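TipC2 (Streptococcus intermedius B196, PDB 6DHX) probably protects Streptococcus intermedius, as an immunity protein, against an antibacterial toxin exported by its type VII secretion system. Local coordinates at residues 18-24 / 177-183; 60-65 / 76-81; 101-107 / 120-126. All coordinates share one frame; numbering follows the deposited sequence.

Contact 1 of 3, residues 18-24 / 177-183; sequences PKNIFDE and KYSPKDY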
loop_
_atom_site.group_PDB
_atom_site.type_symbol
_atom_site.label_atom_id
_atom_site.label_comp_id
_atom_site.label_asym_id
_atom_site.label_seq_id
_atom_site.Cartn_x
_atom_site.Cartn_y
_atom_site.Cartn_z
ATOM N N PRO A 18 9.845 -9.291 -14.096
ATOM C CA PRO A 18 9.504 -9.244 -12.670
ATOM C C PRO A 18 9.927 -10.508 -11.941
ATOM O O PRO A 18 9.819 -11.617 -12.461
ATOM C CB PRO A 18 7.976 -9.111 -12.669
ATOM C CG PRO A 18 7.676 -8.507 -14.066
ATOM C CD PRO A 18 8.665 -9.110 -14.964
ATOM N N LYS A 19 10.428 -10.317 -10.717
ATOM C CA LYS A 19 10.846 -11.442 -9.872
ATOM C C LYS A 19 9.819 -11.752 -8.783
ATOM O O LYS A 19 9.910 -12.817 -8.128
ATOM C CB LYS A 19 12.231 -11.162 -9.234
ATOM C CG LYS A 19 13.423 -11.184 -10.220
ATOM C CD LYS A 19 14.753 -11.429 -9.490
ATOM C CE LYS A 19 15.976 -11.278 -10.403
ATOM N NZ LYS A 19 17.238 -11.879 -9.757
ATOM N N ASN A 20 8.839 -10.886 -8.612
ATOM C CA ASN A 20 7.775 -11.051 -7.636
ATOM C C ASN A 20 6.583 -10.192 -8.056
ATOM O O ASN A 20 6.652 -9.394 -9.005
ATOM C CB ASN A 20 8.267 -10.650 -6.228
ATOM C CG ASN A 20 8.763 -9.235 -6.211
ATOM O OD1 ASN A 20 7.978 -8.316 -6.441
ATOM N ND2 ASN A 20 10.076 -9.050 -5.979
ATOM N N ILE A 21 5.488 -10.318 -7.295
ATOM C CA ILE A 21 4.247 -9.675 -7.686
ATOM C C ILE A 21 4.350 -8.164 -7.604
ATOM O O ILE A 21 3.663 -7.457 -8.360
ATOM C CB ILE A 21 3.072 -10.201 -6.825
ATOM C CG1 ILE A 21 1.746 -9.747 -7.416
ATOM C CG2 ILE A 21 3.238 -9.752 -5.321
ATOM C CD1 ILE A 21 0.537 -10.572 -6.876
ATOM N N PHE A 22 5.204 -7.631 -6.726
ATOM C CA PHE A 22 5.344 -6.182 -6.615
ATOM C C PHE A 22 6.116 -5.624 -7.808
ATOM O O PHE A 22 5.770 -4.557 -8.316
ATOM C CB PHE A 22 6.035 -5.806 -5.286
ATOM C CG PHE A 22 5.301 -6.412 -4.099
ATOM C CD1 PHE A 22 4.050 -5.898 -3.725
ATOM C CD2 PHE A 22 5.776 -7.545 -3.489
ATOM C CE1 PHE A 22 3.295 -6.506 -2.712
ATOM C CE2 PHE A 22 5.020 -8.178 -2.457
ATOM C CZ PHE A 22 3.782 -7.641 -2.081
ATOM N N ASP A 23 7.170 -6.321 -8.251
ATOM C CA ASP A 23 7.813 -5.951 -9.522
ATOM C C ASP A 23 6.789 -5.934 -10.652
ATOM O O ASP A 23 6.858 -5.107 -11.564
ATOM C CB ASP A 23 8.894 -6.956 -9.938
ATOM C CG ASP A 23 10.180 -6.860 -9.140
ATOM O OD1 ASP A 23 10.523 -5.813 -8.548
ATOM O OD2 ASP A 23 10.913 -7.893 -9.144
ATOM N N GLU A 24 5.910 -6.926 -10.681
ATOM C CA GLU A 24 4.960 -7.015 -11.776
ATOM C C GLU A 24 4.040 -5.792 -11.792
ATOM O O GLU A 24 3.839 -5.147 -12.834
ATOM C CB GLU A 24 4.202 -8.338 -11.603
ATOM C CG GLU A 24 3.356 -8.769 -12.704
ATOM C CD GLU A 24 2.682 -10.091 -12.333
ATOM O OE1 GLU A 24 1.692 -10.012 -11.574
ATOM O OE2 GLU A 24 3.172 -11.160 -12.779
ATOM N N LYS A 177 1.994 -13.810 -12.978
ATOM C CA LYS A 177 2.794 -15.020 -12.783
ATOM C C LYS A 177 2.962 -15.352 -11.297
ATOM O O LYS A 177 3.582 -16.381 -10.955
ATOM C CB LYS A 177 4.149 -14.841 -13.453
ATOM C CG LYS A 177 4.003 -14.630 -14.953
ATOM C CD LYS A 177 5.327 -14.736 -15.679
ATOM C CE LYS A 177 5.099 -15.010 -17.175
ATOM N NZ LYS A 177 6.375 -14.909 -17.942
ATOM N N TYR A 178 2.367 -14.544 -10.436
ATOM C CA TYR A 178 2.456 -14.717 -8.985
ATOM C C TYR A 178 1.023 -14.765 -8.461
ATOM O O TYR A 178 0.058 -14.888 -9.225
ATOM C CB TYR A 178 3.301 -13.575 -8.405
ATOM C CG TYR A 178 4.680 -13.550 -9.039
ATOM C CD1 TYR A 178 5.635 -14.491 -8.685
ATOM C CD2 TYR A 178 5.016 -12.598 -10.016
ATOM C CE1 TYR A 178 6.883 -14.518 -9.281
ATOM C CE2 TYR A 178 6.275 -12.627 -10.609
ATOM C CZ TYR A 178 7.201 -13.557 -10.231
ATOM O OH TYR A 178 8.465 -13.599 -10.811
ATOM N N SER A 179 0.853 -14.605 -7.155
ATOM C CA SER A 179 -0.481 -14.649 -6.577
ATOM C C SER A 179 -0.418 -14.074 -5.170
ATOM O O SER A 179 0.668 -13.897 -4.609
ATOM C CB SER A 179 -1.023 -16.087 -6.545
ATOM O OG SER A 179 -0.512 -16.790 -5.427
ATOM N N PRO A 180 -1.568 -13.800 -4.558
ATOM C CA PRO A 180 -1.562 -13.313 -3.163
ATOM C C PRO A 180 -0.997 -14.293 -2.172
ATOM O O PRO A 180 -0.683 -13.889 -1.047
ATOM C CB PRO A 180 -3.047 -13.062 -2.870
ATOM C CG PRO A 180 -3.641 -12.732 -4.269
ATOM C CD PRO A 180 -2.915 -13.753 -5.147
ATOM N N LYS A 181 -0.928 -15.581 -2.498
ATOM C CA LYS A 181 -0.325 -16.522 -1.563
ATOM C C LYS A 181 1.079 -16.944 -1.986
ATOM O O LYS A 181 1.733 -17.688 -1.259
ATOM C CB LYS A 181 -1.224 -17.740 -1.357
ATOM C CG LYS A 181 -1.408 -18.591 -2.580
ATOM C CD LYS A 181 -1.865 -20.005 -2.176
ATOM C CE LYS A 181 -2.731 -20.633 -3.256
ATOM N NZ LYS A 181 -3.242 -21.967 -2.839
ATOM N N ASP A 182 1.590 -16.445 -3.116
ATOM C CA ASP A 182 2.970 -16.753 -3.495
ATOM C C ASP A 182 3.518 -15.513 -4.183
ATOM O O ASP A 182 3.323 -15.324 -5.392
ATOM C CB ASP A 182 3.118 -17.954 -4.404
ATOM C CG ASP A 182 4.560 -18.101 -4.907
ATOM O OD1 ASP A 182 5.521 -17.685 -4.172
ATOM O OD2 ASP A 182 4.719 -18.570 -6.058
ATOM N N TYR A 183 4.205 -14.684 -3.405
ATOM C CA TYR A 183 4.633 -13.399 -3.957
ATOM C C TYR A 183 5.781 -13.538 -4.946
ATOM O O TYR A 183 6.019 -12.603 -5.713
ATOM C CB TYR A 183 5.135 -12.480 -2.838
ATOM C CG TYR A 183 4.115 -11.931 -1.879
ATOM C CD1 TYR A 183 2.744 -12.035 -2.126
ATOM C CD2 TYR A 183 4.535 -11.267 -0.735
ATOM C CE1 TYR A 183 1.820 -11.497 -1.241
ATOM C CE2 TYR A 183 3.636 -10.728 0.161
ATOM C CZ TYR A 183 2.292 -10.844 -0.081
ATOM O OH TYR A 183 1.432 -10.295 0.836
#

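Contact 2 of 3, residues 60-65 / 76-81; sequences YPSILY and KIAIDF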
loop_
_atom_site.group_PDB
_atom_site.type_symbol
_atom_site.label_atom_id
_atom_site.label_comp_id
_atom_site.label_asym_id
_atom_site.label_seq_id
_atom_site.Cartn_x
_atom_site.Cartn_y
_atom_site.Cartn_z
ATOM N N TYR A 60 3.008 11.593 -11.128
ATOM C CA TYR A 60 3.055 10.154 -10.813
ATOM C C TYR A 60 1.662 9.618 -10.606
ATOM O O TYR A 60 0.759 10.378 -10.269
ATOM C CB TYR A 60 3.876 9.898 -9.540
ATOM C CG TYR A 60 3.289 10.490 -8.271
ATOM C CD1 TYR A 60 2.408 9.756 -7.470
ATOM C CD2 TYR A 60 3.691 11.754 -7.819
ATOM C CE1 TYR A 60 1.927 10.271 -6.285
ATOM C CE2 TYR A 60 3.192 12.279 -6.615
ATOM C CZ TYR A 60 2.316 11.516 -5.867
ATOM O OH TYR A 60 1.803 11.961 -4.667
ATOM N N PRO A 61 1.452 8.332 -10.895
ATOM C CA PRO A 61 0.126 7.728 -10.710
ATOM C C PRO A 61 -0.071 7.296 -9.257
ATOM O O PRO A 61 0.858 6.854 -8.564
ATOM C CB PRO A 61 0.162 6.501 -11.641
ATOM C CG PRO A 61 1.597 6.076 -11.622
ATOM C CD PRO A 61 2.450 7.334 -11.356
ATOM N N SER A 62 -1.304 7.474 -8.807
ATOM C CA SER A 62 -1.740 7.089 -7.472
ATOM C C SER A 62 -3.121 6.480 -7.614
ATOM O O SER A 62 -3.955 7.022 -8.351
ATOM C CB SER A 62 -1.747 8.337 -6.563
ATOM O OG SER A 62 -2.220 8.060 -5.264
ATOM N N ILE A 63 -3.340 5.342 -6.951
ATOM C CA ILE A 63 -4.569 4.564 -7.062
ATOM C C ILE A 63 -5.313 4.718 -5.744
ATOM O O ILE A 63 -4.706 4.570 -4.672
ATOM C CB ILE A 63 -4.260 3.076 -7.325
ATOM C CG1 ILE A 63 -3.264 2.899 -8.506
ATOM C CG2 ILE A 63 -5.550 2.274 -7.487
ATOM C CD1 ILE A 63 -3.712 3.585 -9.855
ATOM N N LEU A 64 -6.598 5.016 -5.812
ATOM C CA LEU A 64 -7.395 5.227 -4.602
ATOM C C LEU A 64 -8.648 4.369 -4.705
ATOM O O LEU A 64 -9.406 4.492 -5.687
ATOM C CB LEU A 64 -7.817 6.725 -4.476
ATOM C CG LEU A 64 -8.596 7.082 -3.217
ATOM C CD1 LEU A 64 -7.611 6.913 -1.999
ATOM C CD2 LEU A 64 -9.135 8.519 -3.220
ATOM N N TYR A 65 -8.892 3.525 -3.700
ATOM C CA TYR A 65 -10.117 2.731 -3.742
ATOM C C TYR A 65 -11.336 3.620 -3.545
ATOM O O TYR A 65 -11.357 4.492 -2.672
ATOM C CB TYR A 65 -10.098 1.617 -2.674
ATOM C CG TYR A 65 -9.426 0.396 -3.230
ATOM C CD1 TYR A 65 -8.038 0.366 -3.402
ATOM C CD2 TYR A 65 -10.172 -0.701 -3.652
ATOM C CE1 TYR A 65 -7.382 -0.749 -3.984
ATOM C CE2 TYR A 65 -9.552 -1.815 -4.242
ATOM C CZ TYR A 65 -8.163 -1.828 -4.399
ATOM O OH TYR A 65 -7.540 -2.913 -4.956
ATOM N N LYS A 76 -9.529 4.211 3.966
ATOM C CA LYS A 76 -8.686 4.536 2.821
ATOM C C LYS A 76 -7.881 3.308 2.429
ATOM O O LYS A 76 -7.350 2.601 3.290
ATOM C CB LYS A 76 -7.727 5.694 3.145
ATOM C CG LYS A 76 -6.937 6.185 1.954
ATOM C CD LYS A 76 -6.251 7.523 2.288
ATOM C CE LYS A 76 -5.617 8.097 1.044
ATOM N NZ LYS A 76 -4.950 9.434 1.322
ATOM N N ILE A 77 -7.756 3.081 1.126
ATOM C CA ILE A 77 -6.841 2.082 0.597
ATOM C C ILE A 77 -6.221 2.703 -0.641
ATOM O O ILE A 77 -6.942 3.149 -1.537
ATOM C CB ILE A 77 -7.550 0.744 0.233
ATOM C CG1 ILE A 77 -8.423 0.206 1.374
ATOM C CG2 ILE A 77 -6.493 -0.306 -0.244
ATOM C CD1 ILE A 77 -9.440 -0.887 0.931
ATOM N N ALA A 78 -4.895 2.739 -0.704
ATOM C CA ALA A 78 -4.257 3.509 -1.769
ATOM C C ALA A 78 -2.961 2.846 -2.197
ATOM O O ALA A 78 -2.341 2.091 -1.438
ATOM C CB ALA A 78 -4.013 4.957 -1.311
ATOM N N ILE A 79 -2.574 3.098 -3.450
ATOM C CA ILE A 79 -1.293 2.626 -3.985
ATOM C C ILE A 79 -0.600 3.821 -4.607
ATOM O O ILE A 79 -1.148 4.434 -5.515
ATOM C CB ILE A 79 -1.458 1.527 -5.050
ATOM C CG1 ILE A 79 -2.403 0.414 -4.566
ATOM C CG2 ILE A 79 -0.061 0.981 -5.420
ATOM C CD1 ILE A 79 -2.779 -0.591 -5.688
ATOM N N ASP A 80 0.585 4.159 -4.122
ATOM C CA ASP A 80 1.366 5.248 -4.706
ATOM C C ASP A 80 2.573 4.672 -5.426
ATOM O O ASP A 80 3.193 3.740 -4.932
ATOM C CB ASP A 80 1.868 6.233 -3.633
ATOM C CG ASP A 80 0.778 7.130 -3.114
ATOM O OD1 ASP A 80 -0.132 7.433 -3.877
ATOM O OD2 ASP A 80 0.771 7.481 -1.907
ATOM N N PHE A 81 2.939 5.253 -6.567
ATOM C CA PHE A 81 4.109 4.818 -7.331
ATOM C C PHE A 81 5.170 5.907 -7.350
ATOM O O PHE A 81 4.840 7.066 -7.637
ATOM C CB PHE A 81 3.676 4.519 -8.775
ATOM C CG PHE A 81 2.822 3.308 -8.875
ATOM C CD1 PHE A 81 1.457 3.380 -8.614
ATOM C CD2 PHE A 81 3.388 2.066 -9.178
ATOM C CE1 PHE A 81 0.620 2.231 -8.672
ATOM C CE2 PHE A 81 2.582 0.913 -9.232
ATOM C CZ PHE A 81 1.183 0.996 -8.951
HETATM O O HOH W 1 -9.741 4.767 -0.388
#

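Contact 3 of 3, residues 101-107 / 120-126; sequences NVRVRIW and SVKIALE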
loop_
_atom_site.group_PDB
_atom_site.type_symbol
_atom_site.label_atom_id
_atom_site.label_comp_id
_atom_site.label_asym_id
_atom_site.label_seq_id
_atom_site.Cartn_x
_atom_site.Cartn_y
_atom_site.Cartn_z
ATOM N N ASN A 101 -11.611 9.191 16.950
ATOM C CA ASN A 101 -10.595 10.122 16.441
ATOM C C ASN A 101 -9.214 9.479 16.292
ATOM O O ASN A 101 -8.200 10.173 16.297
ATOM C CB ASN A 101 -10.503 11.370 17.320
ATOM C CG ASN A 101 -11.840 12.062 17.476
ATOM O OD1 ASN A 101 -12.404 12.564 16.504
ATOM N ND2 ASN A 101 -12.358 12.089 18.700
ATOM N N VAL A 102 -9.132 8.166 16.128
ATOM C CA VAL A 102 -7.826 7.510 15.997
ATOM C C VAL A 102 -7.922 6.457 14.906
ATOM O O VAL A 102 -8.852 5.647 14.916
ATOM C CB VAL A 102 -7.353 6.868 17.320
ATOM C CG1 VAL A 102 -5.988 6.186 17.114
ATOM C CG2 VAL A 102 -7.266 7.921 18.463
ATOM N N ARG A 103 -6.970 6.470 13.959
ATOM C CA ARG A 103 -6.901 5.470 12.897
ATOM C C ARG A 103 -5.535 4.815 12.921
ATOM O O ARG A 103 -4.528 5.454 13.252
ATOM C CB ARG A 103 -7.144 6.074 11.479
ATOM C CG ARG A 103 -8.440 6.954 11.392
ATOM C CD ARG A 103 -8.760 7.262 9.919
ATOM N NE ARG A 103 -7.643 7.863 9.174
ATOM C CZ ARG A 103 -7.342 9.166 9.215
ATOM N NH1 ARG A 103 -8.057 9.985 9.979
ATOM N NH2 ARG A 103 -6.322 9.644 8.500
ATOM N N VAL A 104 -5.500 3.543 12.586
ATOM C CA VAL A 104 -4.246 2.863 12.312
ATOM C C VAL A 104 -3.989 2.910 10.813
ATOM O O VAL A 104 -4.911 2.885 9.996
ATOM C CB VAL A 104 -4.289 1.416 12.839
ATOM C CG1 VAL A 104 -5.266 0.563 11.985
ATOM C CG2 VAL A 104 -2.927 0.805 12.872
ATOM N N ARG A 105 -2.728 3.057 10.446
ATOM C CA ARG A 105 -2.328 3.068 9.047
ATOM C C ARG A 105 -1.327 1.953 8.879
ATOM O O ARG A 105 -0.301 1.943 9.561
ATOM C CB ARG A 105 -1.680 4.388 8.668
ATOM C CG ARG A 105 -2.298 5.611 9.281
ATOM C CD ARG A 105 -1.370 6.810 9.025
ATOM N NE ARG A 105 -1.565 7.437 7.707
ATOM C CZ ARG A 105 -1.032 7.040 6.550
ATOM N NH1 ARG A 105 -1.294 7.726 5.439
ATOM N NH2 ARG A 105 -0.285 5.951 6.481
ATOM N N ILE A 106 -1.598 1.017 7.982
ATOM C CA ILE A 106 -0.639 -0.042 7.737
ATOM C C ILE A 106 -0.021 0.238 6.373
ATOM O O ILE A 106 -0.736 0.403 5.372
ATOM C CB ILE A 106 -1.297 -1.432 7.854
ATOM C CG1 ILE A 106 -1.687 -1.637 9.332
ATOM C CG2 ILE A 106 -0.348 -2.534 7.485
ATOM C CD1 ILE A 106 -2.527 -2.904 9.596
ATOM N N TRP A 107 1.304 0.291 6.359
ATOM C CA TRP A 107 2.128 0.919 5.340
ATOM C C TRP A 107 3.060 -0.140 4.781
ATOM O O TRP A 107 3.869 -0.708 5.525
ATOM C CB TRP A 107 2.916 2.013 6.069
ATOM C CG TRP A 107 3.685 2.932 5.352
ATOM C CD1 TRP A 107 5.012 2.826 5.024
ATOM C CD2 TRP A 107 3.266 4.212 4.932
ATOM N NE1 TRP A 107 5.433 3.967 4.408
ATOM C CE2 TRP A 107 4.378 4.838 4.330
ATOM C CE3 TRP A 107 2.064 4.903 5.018
ATOM C CZ2 TRP A 107 4.315 6.123 3.792
ATOM C CZ3 TRP A 107 2.001 6.178 4.472
ATOM C CH2 TRP A 107 3.117 6.773 3.873
ATOM N N SER A 120 4.930 -1.715 7.887
ATOM C CA SER A 120 5.079 -0.926 9.109
ATOM C C SER A 120 3.707 -0.370 9.511
ATOM O O SER A 120 2.712 -0.480 8.761
ATOM C CB SER A 120 6.149 0.158 8.889
ATOM O OG SER A 120 5.667 1.171 8.048
ATOM N N VAL A 121 3.636 0.186 10.722
ATOM C CA VAL A 121 2.380 0.640 11.325
ATOM C C VAL A 121 2.543 2.068 11.819
ATOM O O VAL A 121 3.525 2.384 12.520
ATOM C CB VAL A 121 1.961 -0.228 12.527
ATOM C CG1 VAL A 121 0.563 0.085 12.855
ATOM C CG2 VAL A 121 2.098 -1.655 12.249
ATOM N N LYS A 122 1.559 2.903 11.521
ATOM C CA LYS A 122 1.512 4.287 11.960
ATOM C C LYS A 122 0.133 4.569 12.547
ATOM O O LYS A 122 -0.814 3.778 12.405
ATOM C CB LYS A 122 1.792 5.239 10.777
ATOM C CG LYS A 122 3.158 5.053 10.090
ATOM C CD LYS A 122 3.255 6.007 8.883
ATOM C CE LYS A 122 4.490 5.752 7.989
ATOM N NZ LYS A 122 5.303 4.640 8.499
ATOM N N ILE A 123 0.010 5.725 13.194
ATOM C CA ILE A 123 -1.231 6.169 13.797
ATOM C C ILE A 123 -1.590 7.528 13.211
ATOM O O ILE A 123 -0.710 8.348 12.937
ATOM C CB ILE A 123 -1.094 6.251 15.342
ATOM C CG1 ILE A 123 -0.902 4.840 15.926
ATOM C CG2 ILE A 123 -2.253 6.955 15.938
ATOM C CD1 ILE A 123 -2.190 3.957 15.861
ATOM N N ALA A 124 -2.881 7.761 12.996
ATOM C CA ALA A 124 -3.402 9.089 12.690
ATOM C C ALA A 124 -4.365 9.519 13.788
ATOM O O ALA A 124 -5.274 8.763 14.150
ATOM C CB ALA A 124 -4.123 9.102 11.326
ATOM N N LEU A 125 -4.150 10.723 14.328
ATOM C CA LEU A 125 -5.052 11.341 15.296
ATOM C C LEU A 125 -5.877 12.400 14.595
ATOM O O LEU A 125 -5.321 13.291 13.950
ATOM C CB LEU A 125 -4.282 11.988 16.441
ATOM C CG LEU A 125 -3.381 11.081 17.252
ATOM C CD1 LEU A 125 -2.832 11.870 18.456
ATOM C CD2 LEU A 125 -4.163 9.861 17.697
ATOM N N GLU A 126 -7.194 12.308 14.718
ATOM C CA GLU A 126 -8.070 13.260 14.051
ATOM C C GLU A 126 -8.412 14.371 15.026
ATOM O O GLU A 126 -9.062 14.124 16.047
ATOM C CB GLU A 126 -9.342 12.590 13.562
ATOM C CG GLU A 126 -9.097 11.429 12.651
ATOM C CD GLU A 126 -10.363 10.616 12.469
ATOM O OE1 GLU A 126 -11.377 10.965 13.113
ATOM O OE2 GLU A 126 -10.343 9.646 11.684
HETATM O O HOH W 2 6.908 0.261 5.611
#

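Contact 1 of 3, residues 18-24 / 177-183
Y178 and Y183 both turn their rings anti to their own carbonyl carbons (chi1 -58° and -70°), which lays the first over the backbone of N20 and I21 and stands the second against F22. The contact joins the N-terminal end of helix 21-32, with N20 as its N-cap, to the loop between helix 151-173 and strand 187-190. The ring of Y178 covers the turn leading into the helix: N20 CA sits over the centre of one face in a CH-pi contact, 3.7 Å from the ring centroid, while K177 CB borders the opposite face. At the far end of that ring, Y178 OH donates to P18 O at 2.9 Å, approaching from above the carbonyl plane. I21 packs its CB on Y178 CB and its CG2 on Y183 CD1, touching both tyrosines. F22 meets Y183 in a T-shaped stack, the F22 edge directed at the Y183 face with centroids 5.0 Å apart. N20 OD1 caps the helix by accepting from D23 N at 2.8 Å and, weakly, from F22 N. The preceding amide, I21 N, donates to Y183 O of the loop at 2.8 Å in the carbonyl plane. Elsewhere Y183 OH bonds N163 and Y158 of helix 151-173, and E24 OE1 accepts from S176 and W170. The other oxygen of the same carboxylate, E24 OE2, uses its syn lone pair to receive K177 N at 2.9 Å in a nearly straight bond.

Contact 2 of 3, residues 60-65 / 76-81
Strands 60-65 and 76-81 run antiparallel at 170° with their axes 4.6 Å apart at closest approach, I63 and I79 forming the hydrogen-bonded pair flanked by the non-hydrogen-bonded pairs S62-D80 and L64-A78. I63 and I79 exchange two backbone bonds, Y65 N to I77 O continues the ladder, and a longer bond, F81 N to P61 O at 3.3 Å, closes it at the other end. On the face carrying S62 and D80, the serine hydroxyl lies anti to its backbone N (chi1 177°), a position from which S62 OG donates to D80 OD1 at 2.6 Å, reaching the carboxylate oxygen nearly along its C-O axis. Farther along this face L64 CD1 lies 3.8 Å from K76 CE, the two side chains crossing at about a right angle, and it also approaches A78 CB. The other face is mainly apolar: I63 and I79 meet through their CB atoms, and I63 CG1 touches the edge of the F81 ring at CE1, 3.9 Å away. Y65 brings CD1 to within 3.6 Å of I77 CG2. Within the Y65-I77 pair, water 1 takes the place of a second direct bond, donating to Y65 O and accepting from I77 N. This hairpin belongs to the mixed sheet, between strand 45-51, which bonds to Y60, S62 and L64, and strand 89-99, which bonds to K76 and A78. Helix 151-173 covers the side of I77 and I79, V166 lying against both while D169 bonds Y65 OH.

Contact 3 of 3, residues 101-107 / 120-126
The indole of W107 has K122 CE over the centre of one face, 3.6 Å above the plane, with R105 NH1 and water 2 at its edge; R105 NE makes a salt bridge with E95. K122 NZ, over the five-membered ring, makes a cation-pi contact 3.9 Å from its centroid, while K122 CE adds a CH-pi contact. A second flat group, the guanidinium of R103, carries A124 CB over one face, 3.6 Å from R103 NH2. At its edge R103 NH1 donates to E126 OE2 at 2.9 Å in a salt bridge that lies in the guanidinium plane and meets the carboxylate on its anti side. The bend at chi3 of R103 (-54°) turns the group back over A124; E95 and D131 bind its NH2 as further acidic partners. R103, R105, W107, K122 and A124 share one face of an antiparallel beta hairpin, strands 102-111 and 116-127, whose short segments cross at 153°. Paired backbone bonds link R103 with A124, R105 with K122 and W107 with S120, and E126 N to N101 O, 2.8 Å, carries the ladder past the strand end. The face bearing V102, V104 and I106 is aliphatic. There V104 CG2 meets V121 CG1 at 3.6 Å, and V102 lies side by side with L125, its CG2 3.7 Å from L125 CD2. Helix 137-146 packs on this side, L144 against V104, V140 against V121 and Y143 against I123 and L125.

How the contacts relate
Contacts 2 and 3 are successive hairpins of one mixed sheet, with strand 89-99 lying between them and bonding to both; their centres are about 17 Å apart. Contact 1 joins the N-terminal helix to the loop before the last strand, and both hairpins fall within the chain it closes. It lies across the chain's centre from contact 3, about 27 Å between centres. Contact 2 is the buried one, its centre about 8 Å from that of the chain, and combines backbone ladder and apolar packing with one serine-aspartate bond; contacts 1 and 3 are partly buried. Contact 3 adds charge and cation-pi chemistry on one face, whereas contact 1 relies on tyrosine rings and hydrogen bonds between the loop and the start of the helix.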